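Local coordinates for protein MxaA (Stigmatella aurantiaca, PDB 4W4T) that carries a terminal NADPH-binding reductase domain of the myxalamid PKS-NRPS pathway, a Rossmann-type short-chain dehydrogenase relative that probably releases the carrier-bound product as a primary alcohol, at residues 55-60 with 82-87; 142-147 with 179-184; 282-287 with 314-319; 307-312 with 377-382. All coordinates share one frame; numbering follows the deposited sequence.

Interaction 1 (55-60 with 82-87)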
loop_
_atom_site.group_PDB
_atom_site.type_symbol
_atom_site.label_atom_id
_atom_site.label_comp_id
_atom_site.label_asym_id
_atom_site.label_seq_id
_atom_site.Cartn_x
_atom_site.Cartn_y
_atom_site.Cartn_z
ATOM N N LEU A 55 -10.590 -40.228 17.924
ATOM C CA LEU A 55 -10.076 -38.904 18.286
ATOM C C LEU A 55 -11.015 -38.210 19.253
ATOM O O LEU A 55 -12.187 -37.991 18.938
ATOM C CB LEU A 55 -9.897 -38.013 17.054
ATOM C CG LEU A 55 -8.839 -38.306 15.983
ATOM C CD1 LEU A 55 -8.934 -37.271 14.878
ATOM C CD2 LEU A 55 -7.433 -38.341 16.559
ATOM N N ARG A 56 -10.489 -37.837 20.417
ATOM C CA ARG A 56 -11.297 -37.201 21.446
ATOM C C ARG A 56 -11.271 -35.675 21.296
ATOM O O ARG A 56 -12.257 -34.990 21.569
ATOM C CB ARG A 56 -10.800 -37.622 22.838
ATOM C CG ARG A 56 -10.815 -39.135 23.098
ATOM C CD ARG A 56 -9.875 -39.509 24.242
ATOM N NE ARG A 56 -8.499 -39.253 23.846
ATOM C CZ ARG A 56 -7.427 -39.561 24.566
ATOM N NH1 ARG A 56 -7.536 -40.171 25.746
ATOM N NH2 ARG A 56 -6.233 -39.271 24.084
ATOM N N THR A 57 -10.127 -35.148 20.861
ATOM C CA THR A 57 -9.908 -33.705 20.817
ATOM C C THR A 57 -9.083 -33.283 19.618
ATOM O O THR A 57 -8.212 -34.018 19.157
ATOM C CB THR A 57 -9.150 -33.209 22.052
ATOM O OG1 THR A 57 -7.904 -33.897 22.086
ATOM C CG2 THR A 57 -9.924 -33.493 23.336
ATOM N N ILE A 58 -9.346 -32.078 19.144
ATOM C CA ILE A 58 -8.664 -31.533 17.980
ATOM C C ILE A 58 -8.306 -30.077 18.212
ATOM O O ILE A 58 -9.128 -29.296 18.693
ATOM C CB ILE A 58 -9.552 -31.658 16.712
ATOM C CG1 ILE A 58 -9.681 -33.131 16.315
ATOM C CG2 ILE A 58 -8.989 -30.794 15.593
ATOM C CD1 ILE A 58 -10.663 -33.415 15.163
ATOM N N LEU A 59 -7.075 -29.697 17.878
ATOM C CA LEU A 59 -6.721 -28.290 17.892
ATOM C C LEU A 59 -6.799 -27.692 16.487
ATOM O O LEU A 59 -6.154 -28.183 15.564
ATOM C CB LEU A 59 -5.317 -28.079 18.454
ATOM C CG LEU A 59 -4.845 -26.620 18.410
ATOM C CD1 LEU A 59 -5.632 -25.735 19.357
ATOM C CD2 LEU A 59 -3.342 -26.509 18.687
ATOM N N LEU A 60 -7.594 -26.641 16.342
ATOM C CA LEU A 60 -7.694 -25.924 15.071
ATOM C C LEU A 60 -7.074 -24.544 15.192
ATOM O O LEU A 60 -7.419 -23.770 16.076
ATOM C CB LEU A 60 -9.157 -25.795 14.625
ATOM C CG LEU A 60 -9.426 -25.014 13.327
ATOM C CD1 LEU A 60 -8.714 -25.660 12.133
ATOM C CD2 LEU A 60 -10.936 -24.909 13.084
ATOM N N ARG A 82 -14.043 -32.733 20.574
ATOM C CA ARG A 82 -14.118 -31.342 20.994
ATOM C C ARG A 82 -13.077 -30.575 20.185
ATOM O O ARG A 82 -11.958 -31.049 20.023
ATOM C CB ARG A 82 -13.884 -31.208 22.505
ATOM C CG ARG A 82 -15.012 -31.850 23.325
ATOM C CD ARG A 82 -14.914 -31.563 24.805
ATOM N NE ARG A 82 -13.682 -32.094 25.375
ATOM C CZ ARG A 82 -12.706 -31.339 25.858
ATOM N NH1 ARG A 82 -12.829 -30.016 25.854
ATOM N NH2 ARG A 82 -11.615 -31.905 26.354
ATOM N N ILE A 83 -13.456 -29.424 19.651
ATOM C CA ILE A 83 -12.564 -28.668 18.778
ATOM C C ILE A 83 -11.992 -27.469 19.514
ATOM O O ILE A 83 -12.655 -26.444 19.661
ATOM C CB ILE A 83 -13.272 -28.167 17.485
ATOM C CG1 ILE A 83 -14.146 -29.264 16.848
ATOM C CG2 ILE A 83 -12.235 -27.609 16.495
ATOM C CD1 ILE A 83 -13.388 -30.498 16.387
ATOM N N TYR A 84 -10.752 -27.606 19.968
ATOM C CA TYR A 84 -10.028 -26.497 20.563
ATOM C C TYR A 84 -9.617 -25.518 19.473
ATOM O O TYR A 84 -8.997 -25.922 18.496
ATOM C CB TYR A 84 -8.794 -26.994 21.316
ATOM C CG TYR A 84 -9.116 -27.768 22.577
ATOM C CD1 TYR A 84 -9.620 -29.064 22.522
ATOM C CD2 TYR A 84 -8.901 -27.202 23.826
ATOM C CE1 TYR A 84 -9.912 -29.771 23.690
ATOM C CE2 TYR A 84 -9.187 -27.898 24.991
ATOM C CZ TYR A 84 -9.690 -29.176 24.919
ATOM O OH TYR A 84 -9.962 -29.852 26.092
ATOM N N CYS A 85 -9.955 -24.248 19.654
ATOM C CA CYS A 85 -9.662 -23.222 18.660
ATOM C C CYS A 85 -8.765 -22.112 19.187
ATOM O O CYS A 85 -9.170 -21.327 20.029
ATOM C CB CYS A 85 -10.956 -22.609 18.136
ATOM S SG CYS A 85 -11.992 -23.790 17.273
ATOM N N LEU A 86 -7.556 -22.028 18.652
ATOM C CA LEU A 86 -6.622 -20.988 19.056
ATOM C C LEU A 86 -7.142 -19.627 18.596
ATOM O O LEU A 86 -7.473 -19.452 17.425
ATOM C CB LEU A 86 -5.235 -21.266 18.470
ATOM C CG LEU A 86 -4.090 -20.403 18.997
ATOM C CD1 LEU A 86 -3.720 -20.835 20.409
ATOM C CD2 LEU A 86 -2.903 -20.513 18.064
ATOM N N VAL A 87 -7.227 -18.667 19.512
ATOM C CA VAL A 87 -7.790 -17.368 19.188
ATOM C C VAL A 87 -7.208 -16.270 20.073
ATOM O O VAL A 87 -7.078 -16.445 21.287
ATOM C CB VAL A 87 -9.343 -17.386 19.325
ATOM C CG1 VAL A 87 -9.757 -17.815 20.747
ATOM C CG2 VAL A 87 -9.943 -16.037 18.964
HETATM O O HOH W 1 -8.534 -21.176 15.766
#

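Interaction 2 (142-147 with 179-184). With ACT (acetate ion), chain C.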
loop_
_atom_site.group_PDB
_atom_site.type_symbol
_atom_site.label_atom_id
_atom_site.label_comp_id
_atom_site.label_asym_id
_atom_site.label_seq_id
_atom_site.Cartn_x
_atom_site.Cartn_y
_atom_site.Cartn_z
ATOM N N GLU A 142 -3.718 -32.719 26.233
ATOM C CA GLU A 142 -5.140 -32.795 25.912
ATOM C C GLU A 142 -5.449 -33.082 24.434
ATOM O O GLU A 142 -6.413 -33.798 24.119
ATOM C CB GLU A 142 -5.815 -31.499 26.360
ATOM C CG GLU A 142 -5.759 -31.324 27.883
ATOM C CD GLU A 142 -6.669 -30.226 28.411
ATOM O OE1 GLU A 142 -7.114 -29.365 27.623
ATOM O OE2 GLU A 142 -6.946 -30.231 29.629
ATOM N N ILE A 143 -4.612 -32.576 23.536
ATOM C CA ILE A 143 -4.920 -32.607 22.094
ATOM C C ILE A 143 -4.539 -33.899 21.398
ATOM O O ILE A 143 -3.413 -34.377 21.546
ATOM C CB ILE A 143 -4.210 -31.454 21.363
ATOM C CG1 ILE A 143 -4.647 -30.120 21.945
ATOM C CG2 ILE A 143 -4.485 -31.525 19.824
ATOM C CD1 ILE A 143 -6.140 -29.887 21.907
ATOM N N ASP A 144 -5.464 -34.467 20.618
ATOM C CA ASP A 144 -5.159 -35.703 19.911
ATOM C C ASP A 144 -4.607 -35.432 18.516
ATOM O O ASP A 144 -3.747 -36.160 18.029
ATOM C CB ASP A 144 -6.406 -36.604 19.800
ATOM C CG ASP A 144 -6.795 -37.257 21.136
ATOM O OD1 ASP A 144 -5.967 -37.300 22.075
ATOM O OD2 ASP A 144 -7.930 -37.760 21.237
ATOM N N ALA A 145 -5.122 -34.397 17.873
ATOM C CA ALA A 145 -4.701 -34.079 16.510
ATOM C C ALA A 145 -4.810 -32.576 16.227
ATOM O O ALA A 145 -5.534 -31.833 16.904
ATOM C CB ALA A 145 -5.522 -34.893 15.501
ATOM N N ILE A 146 -4.052 -32.121 15.238
ATOM C CA ILE A 146 -3.953 -30.697 14.934
ATOM C C ILE A 146 -4.277 -30.407 13.469
ATOM O O ILE A 146 -3.715 -31.029 12.571
ATOM C CB ILE A 146 -2.536 -30.154 15.230
ATOM C CG1 ILE A 146 -2.188 -30.357 16.707
ATOM C CG2 ILE A 146 -2.446 -28.664 14.871
ATOM C CD1 ILE A 146 -0.705 -30.461 16.980
ATOM N N TYR A 147 -5.184 -29.466 13.245
ATOM C CA TYR A 147 -5.414 -28.902 11.922
ATOM C C TYR A 147 -4.823 -27.496 11.931
ATOM O O TYR A 147 -5.379 -26.586 12.542
ATOM C CB TYR A 147 -6.904 -28.878 11.564
ATOM C CG TYR A 147 -7.498 -30.264 11.334
ATOM C CD1 TYR A 147 -7.670 -31.147 12.386
ATOM C CD2 TYR A 147 -7.892 -30.674 10.067
ATOM C CE1 TYR A 147 -8.214 -32.413 12.194
ATOM C CE2 TYR A 147 -8.432 -31.943 9.864
ATOM C CZ TYR A 147 -8.583 -32.809 10.935
ATOM O OH TYR A 147 -9.133 -34.064 10.741
ATOM N N ARG A 179 5.248 -32.826 21.723
ATOM C CA ARG A 179 5.405 -32.639 23.168
ATOM C C ARG A 179 4.478 -33.582 23.935
ATOM O O ARG A 179 3.271 -33.588 23.703
ATOM C CB ARG A 179 5.113 -31.189 23.563
ATOM C CG ARG A 179 5.296 -30.874 25.067
ATOM C CD ARG A 179 6.763 -30.889 25.470
ATOM N NE ARG A 179 7.570 -29.995 24.635
ATOM C CZ ARG A 179 7.837 -28.716 24.901
ATOM N NH1 ARG A 179 7.361 -28.111 25.986
ATOM N NH2 ARG A 179 8.574 -28.025 24.043
ATOM N N THR A 180 5.055 -34.332 24.870
ATOM C CA THR A 180 4.293 -35.224 25.734
ATOM C C THR A 180 3.869 -36.476 24.983
ATOM O O THR A 180 4.319 -37.581 25.286
ATOM C CB THR A 180 3.041 -34.529 26.300
ATOM O OG1 THR A 180 3.426 -33.334 26.992
ATOM C CG2 THR A 180 2.308 -35.452 27.262
ATOM N N ARG A 181 3.000 -36.291 23.997
ATOM C CA ARG A 181 2.517 -37.400 23.180
ATOM C C ARG A 181 2.272 -36.953 21.742
ATOM O O ARG A 181 1.877 -35.815 21.492
ATOM C CB ARG A 181 1.247 -37.998 23.771
ATOM C CG ARG A 181 0.077 -37.040 23.921
ATOM C CD ARG A 181 -1.050 -37.790 24.625
ATOM N NE ARG A 181 -2.293 -37.051 24.743
ATOM C CZ ARG A 181 -3.262 -37.095 23.837
ATOM N NH1 ARG A 181 -3.097 -37.827 22.744
ATOM N NH2 ARG A 181 -4.384 -36.419 24.024
ATOM N N ILE A 182 2.527 -37.867 20.816
ATOM C CA ILE A 182 2.470 -37.580 19.384
ATOM C C ILE A 182 1.082 -37.195 18.907
ATOM O O ILE A 182 0.086 -37.839 19.253
ATOM C CB ILE A 182 2.969 -38.787 18.566
ATOM C CG1 ILE A 182 4.406 -39.122 18.953
ATOM C CG2 ILE A 182 2.853 -38.516 17.047
ATOM C CD1 ILE A 182 5.305 -37.903 18.991
ATOM N N LYS A 183 1.020 -36.128 18.109
ATOM C CA LYS A 183 -0.232 -35.639 17.571
ATOM C C LYS A 183 -0.135 -35.492 16.053
ATOM O O LYS A 183 0.651 -34.685 15.554
ATOM C CB LYS A 183 -0.611 -34.297 18.207
ATOM C CG LYS A 183 -0.561 -34.298 19.728
ATOM C CD LYS A 183 -0.831 -32.917 20.300
ATOM C CE LYS A 183 -0.544 -32.867 21.830
ATOM N NZ LYS A 183 0.875 -33.208 22.150
ATOM N N PRO A 184 -0.932 -36.273 15.315
ATOM C CA PRO A 184 -0.942 -36.073 13.862
ATOM C C PRO A 184 -1.283 -34.635 13.494
ATOM O O PRO A 184 -2.077 -33.948 14.169
ATOM C CB PRO A 184 -2.026 -37.042 13.381
ATOM C CG PRO A 184 -1.983 -38.148 14.397
ATOM C CD PRO A 184 -1.734 -37.441 15.715
HETATM C C ACT C . 9.293 -24.739 25.811
HETATM O O ACT C . 9.548 -23.521 26.096
HETATM O OXT ACT C . 8.582 -25.480 26.571
HETATM C CH3 ACT C . 9.862 -25.338 24.555
HETATM O O HOH W 2 -2.665 -38.571 18.708
#

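Interaction 3 (282-287 with 314-319)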
loop_
_atom_site.group_PDB
_atom_site.type_symbol
_atom_site.label_atom_id
_atom_site.label_comp_id
_atom_site.label_asym_id
_atom_site.label_seq_id
_atom_site.Cartn_x
_atom_site.Cartn_y
_atom_site.Cartn_z
ATOM N N LEU A 282 -7.058 -19.996 -15.291
ATOM C CA LEU A 282 -7.498 -19.525 -13.987
ATOM C C LEU A 282 -8.059 -20.638 -13.105
ATOM O O LEU A 282 -8.925 -21.414 -13.520
ATOM C CB LEU A 282 -8.537 -18.423 -14.157
ATOM C CG LEU A 282 -8.060 -17.219 -14.974
ATOM C CD1 LEU A 282 -9.247 -16.355 -15.381
ATOM C CD2 LEU A 282 -7.052 -16.387 -14.184
ATOM N N ASP A 283 -7.539 -20.700 -11.885
ATOM C CA ASP A 283 -8.086 -21.540 -10.834
ATOM C C ASP A 283 -9.084 -20.790 -9.954
ATOM O O ASP A 283 -8.790 -19.706 -9.459
ATOM C CB ASP A 283 -6.972 -22.072 -9.943
ATOM C CG ASP A 283 -7.498 -23.011 -8.883
ATOM O OD1 ASP A 283 -8.206 -23.949 -9.284
ATOM O OD2 ASP A 283 -7.213 -22.821 -7.672
ATOM N N LEU A 284 -10.262 -21.370 -9.770
ATOM C CA LEU A 284 -11.214 -20.896 -8.771
ATOM C C LEU A 284 -11.734 -22.116 -8.043
ATOM O O LEU A 284 -12.437 -22.944 -8.628
ATOM C CB LEU A 284 -12.373 -20.119 -9.390
ATOM C CG LEU A 284 -12.157 -18.685 -9.870
ATOM C CD1 LEU A 284 -11.536 -18.678 -11.248
ATOM C CD2 LEU A 284 -13.497 -17.989 -9.903
ATOM N N THR A 285 -11.366 -22.232 -6.774
ATOM C CA THR A 285 -11.673 -23.415 -5.985
ATOM C C THR A 285 -12.590 -23.048 -4.824
ATOM O O THR A 285 -12.135 -22.466 -3.839
ATOM C CB THR A 285 -10.388 -24.047 -5.437
ATOM O OG1 THR A 285 -9.433 -24.203 -6.498
ATOM C CG2 THR A 285 -10.678 -25.400 -4.823
ATOM N N PRO A 286 -13.889 -23.361 -4.944
ATOM C CA PRO A 286 -14.840 -22.968 -3.900
ATOM C C PRO A 286 -14.461 -23.482 -2.501
ATOM O O PRO A 286 -14.035 -24.628 -2.357
ATOM C CB PRO A 286 -16.143 -23.600 -4.368
ATOM C CG PRO A 286 -16.026 -23.597 -5.883
ATOM C CD PRO A 286 -14.571 -23.942 -6.125
ATOM N N VAL A 287 -14.662 -22.646 -1.494
ATOM C CA VAL A 287 -14.233 -22.976 -0.121
ATOM C C VAL A 287 -14.917 -24.241 0.429
ATOM O O VAL A 287 -14.311 -24.969 1.237
ATOM C CB VAL A 287 -14.478 -21.795 0.834
ATOM C CG1 VAL A 287 -15.974 -21.552 1.062
ATOM C CG2 VAL A 287 -13.732 -22.027 2.166
ATOM N N GLN A 314 -10.795 -28.342 -13.224
ATOM C CA GLN A 314 -11.146 -27.674 -14.479
ATOM C C GLN A 314 -10.753 -26.198 -14.421
ATOM O O GLN A 314 -11.245 -25.469 -13.573
ATOM C CB GLN A 314 -12.652 -27.822 -14.759
ATOM C CG GLN A 314 -13.225 -26.921 -15.886
ATOM C CD GLN A 314 -14.317 -25.938 -15.398
ATOM O OE1 GLN A 314 -14.506 -25.731 -14.189
ATOM N NE2 GLN A 314 -15.036 -25.326 -16.350
ATOM N N PHE A 315 -9.852 -25.755 -15.287
ATOM C CA PHE A 315 -9.507 -24.328 -15.316
ATOM C C PHE A 315 -10.590 -23.535 -16.045
ATOM O O PHE A 315 -11.404 -24.098 -16.776
ATOM C CB PHE A 315 -8.144 -24.091 -15.992
ATOM C CG PHE A 315 -8.148 -24.351 -17.479
ATOM C CD1 PHE A 315 -8.523 -23.359 -18.380
ATOM C CD2 PHE A 315 -7.780 -25.586 -17.975
ATOM C CE1 PHE A 315 -8.536 -23.607 -19.751
ATOM C CE2 PHE A 315 -7.788 -25.836 -19.342
ATOM C CZ PHE A 315 -8.161 -24.846 -20.229
ATOM N N VAL A 316 -10.595 -22.225 -15.854
ATOM C CA VAL A 316 -11.468 -21.369 -16.639
ATOM C C VAL A 316 -10.565 -20.373 -17.369
ATOM O O VAL A 316 -9.510 -20.008 -16.859
ATOM C CB VAL A 316 -12.523 -20.646 -15.748
ATOM C CG1 VAL A 316 -11.857 -19.672 -14.809
ATOM C CG2 VAL A 316 -13.562 -19.927 -16.603
ATOM N N ARG A 317 -10.946 -19.979 -18.580
ATOM C CA ARG A 317 -10.200 -18.946 -19.284
ATOM C C ARG A 317 -10.773 -17.584 -18.921
ATOM O O ARG A 317 -11.943 -17.485 -18.561
ATOM C CB ARG A 317 -10.246 -19.185 -20.797
ATOM C CG ARG A 317 -9.487 -20.439 -21.199
ATOM C CD ARG A 317 -9.612 -20.761 -22.666
ATOM N NE ARG A 317 -11.002 -20.948 -23.060
ATOM C CZ ARG A 317 -11.698 -20.047 -23.739
ATOM N NH1 ARG A 317 -11.114 -18.912 -24.087
ATOM N NH2 ARG A 317 -12.964 -20.280 -24.063
ATOM N N ALA A 318 -9.948 -16.545 -18.988
ATOM C CA ALA A 318 -10.409 -15.201 -18.656
ATOM C C ALA A 318 -11.629 -14.775 -19.483
ATOM O O ALA A 318 -12.564 -14.172 -18.947
ATOM C CB ALA A 318 -9.279 -14.194 -18.840
ATOM N N ASP A 319 -11.635 -15.068 -20.781
ATOM C CA ASP A 319 -12.748 -14.581 -21.598
ATOM C C ASP A 319 -14.051 -15.289 -21.226
ATOM O O ASP A 319 -15.126 -14.719 -21.375
ATOM C CB ASP A 319 -12.461 -14.710 -23.112
ATOM C CG ASP A 319 -12.167 -16.140 -23.565
ATOM O OD1 ASP A 319 -12.489 -17.107 -22.850
ATOM O OD2 ASP A 319 -11.608 -16.302 -24.676
HETATM O O HOH W 3 -10.871 -22.907 -12.140
#

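Interaction 4 (307-312 with 377-382)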
loop_
_atom_site.group_PDB
_atom_site.type_symbol
_atom_site.label_atom_id
_atom_site.label_comp_id
_atom_site.label_asym_id
_atom_site.label_seq_id
_atom_site.Cartn_x
_atom_site.Cartn_y
_atom_site.Cartn_z
ATOM N N THR A 307 0.887 -35.420 -0.038
ATOM C CA THR A 307 0.610 -34.025 -0.372
ATOM C C THR A 307 -0.542 -33.981 -1.367
ATOM O O THR A 307 -0.577 -34.786 -2.298
ATOM C CB THR A 307 1.873 -33.338 -0.959
ATOM O OG1 THR A 307 2.879 -33.266 0.060
ATOM C CG2 THR A 307 1.571 -31.911 -1.491
ATOM N N TYR A 308 -1.492 -33.068 -1.167
ATOM C CA TYR A 308 -2.635 -32.953 -2.069
ATOM C C TYR A 308 -2.845 -31.526 -2.544
ATOM O O TYR A 308 -2.719 -30.568 -1.782
ATOM C CB TYR A 308 -3.907 -33.475 -1.393
ATOM C CG TYR A 308 -3.760 -34.920 -0.978
ATOM C CD1 TYR A 308 -4.021 -35.948 -1.875
ATOM C CD2 TYR A 308 -3.309 -35.251 0.297
ATOM C CE1 TYR A 308 -3.868 -37.281 -1.510
ATOM C CE2 TYR A 308 -3.152 -36.578 0.673
ATOM C CZ TYR A 308 -3.430 -37.587 -0.229
ATOM O OH TYR A 308 -3.268 -38.905 0.143
ATOM N N HIS A 309 -3.154 -31.402 -3.828
ATOM C CA HIS A 309 -3.454 -30.109 -4.415
ATOM C C HIS A 309 -4.948 -29.908 -4.436
ATOM O O HIS A 309 -5.664 -30.557 -5.207
ATOM C CB HIS A 309 -2.869 -30.012 -5.817
ATOM C CG HIS A 309 -1.380 -29.873 -5.833
ATOM N ND1 HIS A 309 -0.620 -30.081 -6.965
ATOM C CD2 HIS A 309 -0.506 -29.548 -4.849
ATOM C CE1 HIS A 309 0.654 -29.881 -6.681
ATOM N NE2 HIS A 309 0.749 -29.549 -5.404
ATOM N N LEU A 310 -5.432 -29.022 -3.572
ATOM C CA LEU A 310 -6.861 -28.778 -3.495
ATOM C C LEU A 310 -7.200 -27.621 -4.417
ATOM O O LEU A 310 -7.427 -26.494 -3.981
ATOM C CB LEU A 310 -7.294 -28.505 -2.054
ATOM C CG LEU A 310 -6.849 -29.607 -1.090
ATOM C CD1 LEU A 310 -7.430 -29.373 0.315
ATOM C CD2 LEU A 310 -7.245 -30.977 -1.625
ATOM N N VAL A 311 -7.200 -27.939 -5.706
ATOM C CA VAL A 311 -7.448 -26.990 -6.776
ATOM C C VAL A 311 -8.598 -27.496 -7.624
ATOM O O VAL A 311 -8.912 -28.683 -7.618
ATOM C CB VAL A 311 -6.205 -26.800 -7.664
ATOM C CG1 VAL A 311 -5.006 -26.311 -6.816
ATOM C CG2 VAL A 311 -5.857 -28.114 -8.360
ATOM N N ASN A 312 -9.224 -26.591 -8.358
ATOM C CA ASN A 312 -10.246 -26.983 -9.311
ATOM C C ASN A 312 -9.587 -27.762 -10.447
ATOM O O ASN A 312 -8.691 -27.245 -11.117
ATOM C CB ASN A 312 -10.985 -25.753 -9.835
ATOM C CG ASN A 312 -12.359 -26.094 -10.391
ATOM O OD1 ASN A 312 -12.550 -27.156 -10.975
ATOM N ND2 ASN A 312 -13.318 -25.203 -10.192
ATOM N N VAL A 377 0.282 -20.408 -11.311
ATOM C CA VAL A 377 0.684 -21.801 -11.247
ATOM C C VAL A 377 -0.452 -22.714 -11.695
ATOM O O VAL A 377 -1.621 -22.444 -11.446
ATOM C CB VAL A 377 1.144 -22.194 -9.818
ATOM C CG1 VAL A 377 0.056 -21.929 -8.823
ATOM C CG2 VAL A 377 1.563 -23.649 -9.778
ATOM N N VAL A 378 -0.090 -23.781 -12.389
ATOM C CA VAL A 378 -1.040 -24.808 -12.777
ATOM C C VAL A 378 -0.654 -26.089 -12.062
ATOM O O VAL A 378 0.503 -26.493 -12.125
ATOM C CB VAL A 378 -1.045 -25.019 -14.300
ATOM C CG1 VAL A 378 -2.103 -26.031 -14.701
ATOM C CG2 VAL A 378 -1.266 -23.701 -14.992
ATOM N N CYS A 379 -1.619 -26.705 -11.378
ATOM C CA CYS A 379 -1.381 -27.865 -10.516
ATOM C C CYS A 379 -2.150 -29.088 -10.961
ATOM O O CYS A 379 -3.318 -28.985 -11.346
ATOM C CB CYS A 379 -1.781 -27.562 -9.069
ATOM S SG CYS A 379 -0.735 -26.340 -8.345
ATOM N N ASP A 380 -1.493 -30.237 -10.894
ATOM C CA ASP A 380 -2.175 -31.514 -11.086
ATOM C C ASP A 380 -2.839 -31.930 -9.780
ATOM O O ASP A 380 -2.334 -31.608 -8.704
ATOM C CB ASP A 380 -1.196 -32.583 -11.556
ATOM C CG ASP A 380 -1.886 -33.902 -11.859
ATOM O OD1 ASP A 380 -2.566 -33.980 -12.903
ATOM O OD2 ASP A 380 -1.764 -34.847 -11.053
ATOM N N SER A 381 -3.971 -32.632 -9.866
ATOM C CA SER A 381 -4.692 -33.042 -8.661
ATOM C C SER A 381 -5.129 -34.507 -8.707
ATOM O O SER A 381 -6.077 -34.910 -8.018
ATOM C CB SER A 381 -5.906 -32.137 -8.441
ATOM O OG SER A 381 -6.724 -32.063 -9.600
ATOM N N GLY A 382 -4.412 -35.305 -9.495
ATOM C CA GLY A 382 -4.780 -36.691 -9.718
ATOM C C GLY A 382 -4.792 -37.528 -8.448
ATOM O O GLY A 382 -5.649 -38.398 -8.303
HETATM O O HOH W 4 -6.255 -27.713 -11.959
#

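Interaction 1 (55-60 with 82-87)
The Y84 ring turns an edge to T57, whose CG2 lies 3.7 Å from CE1, while the carbonyl oxygen of I58 sits in the ring plane. T57 OG1 at chi1 59° leaves CG2 anti to the carbonyl carbon, beside R82, 3.8 Å from its NH2. Bent at chi3, R82 brings its guanidinium to the phenol oxygen: NH2 donates to Y84 OH at 2.6 Å, with the oxygen tilted from the guanidinium plane, and NH1 adds a weak bond. L59 crosses Y84 at about a right angle, L59 CD1 3.9 Å from Y84 CB. On the other sheet face I58 and I83 point the same way side by side, and I83 CG2 meets L60 CB at 4.0 Å; L72 of helix 66-78 covers both I83 and L60. Parallel ladder bonds join the strands, the straightest from L60 N to Y84 O (2.7 Å, 175°). A leucine in place of Y84 would probably leave the R82 guanidinium without its phenol oxygen and T57 CG2 without its aromatic edge. This first beta-alpha-beta unit of the Rossmann fold thus pairs an apolar face under its helix with a face whose outer end is polar, where the phenol anchors an exposed arginine.

Interaction 2 (142-147 with 179-184)
R181 grips D144 end-on, NH2 and NH1 both reaching OD1, at 2.7 and 3.0 Å. The oxygen lies close to the guanidinium plane, but carboxylate and guanidinium planes stand 67° apart; NH2 meets OD1 nearly along its C-O axis. R56 makes a second salt bridge to the same oxygen, and one guanidinium face of R181 lies against I143 O. A lysine in place of R181 has one nitrogen for the two and would probably leave D144 OD1 less firmly held from this side. I146 N donates to P184 O (2.9 Å), while a water bridges D144 O and I182 O. The K183 chain passes I143 at about a right angle, CD 3.8 Å from I143 CB, then bends at chi4 (60°) to give NZ to R181 O; L176 and S140 offer further carbonyls. The loop after helix 159-177 is thereby tied to sheet strand 145-148. With two arginines around it, D144 is likely to stay ionised, and the carbonyl oxygens round the buried K183 ammonium probably stabilise it.

Interaction 3 (282-287 with 314-319)
L282 and V316 exchange two backbone hydrogen bonds, L282 N to V316 O (2.9 Å) and V316 N to L282 O (3.0 Å, 166°). The first is the more bent, 135° at the hydrogen. A water lies between L282 O, Q314 O and L284 N, accepting from the last at 2.9 Å. The pair is a single antiparallel bridge of the hydrogen-bonded kind, joining the lead-in to strand 285-286 of the Rossmann sheet with the approach to helix 318-328, whose N-cap position is R317. The side-chain contacts across the segments are apolar. V316 CG1, set between its backbone N and carbonyl carbon (chi1 66°), meets L282 CB at 3.6 Å and L284 CD1 at 3.7 Å. Beyond it L282 CD1 reaches over the first turn of the helix, 3.7 Å from A318 CA and 4.1 Å from its CB. M321, one turn further, touches both L282 and V316. T285 OG1 and, from outside, R246 N donate to D283 OD2; R317 forms a salt bridge with D319 near the helix start.

Interaction 4 (307-312 with 377-382)
H309 donates from ND1 to D380 O, a 2.9 Å bond that meets the oxygen in the carbonyl plane but tilts 18° from the ring. Over one ring face lies the thiol of C379, its SG 4.2 Å from the centroid, in a sulfur-aromatic contact; C379 CB comes closer still, 3.5 Å from ND1. V311 fills in beside them: CG1 lies 4.1 Å from C379 CB, and CG2 is 4.0 Å from S381 CB. A water also spans the segments, donating to N312 O and, at 3.3 Å, to C379 O. In the next shell, R243 NH1 bonds NE2 of H309, so both ring nitrogens have partners and the ring is probably held against rotation. On the other segment D380 OD2 accepts from G382 N in an Asx turn, which shapes the chain where S381 occupies the N-cap position of helix 382-388. Strand 307-310 pairs in parallel with strand 239-248, Y308 and L310 packing against helices 287-298 and 382-388, while H309 and V311 turn toward the loop.

Interactions 1 and 2 are buried and share a region of the parallel sheet: strands 57-61 and 145-148 are neighbours, T57 OG1 meets E142 O, and D144 binds arginines from both contacts. Interactions 3 and 4 are only partly buried and touch through N312, which bonds D283 and L284. Interaction 3 lies across the chain's centre from 1 and 2. The chemistry follows the place: a regular parallel ladder within the sheet in 1, a salt bridge and a buried lysine tying a loop to a strand in 2, one isolated antiparallel bridge in 3, and a histidine side chain bonded to a loop carbonyl in 4, each of the last two beside a helix start.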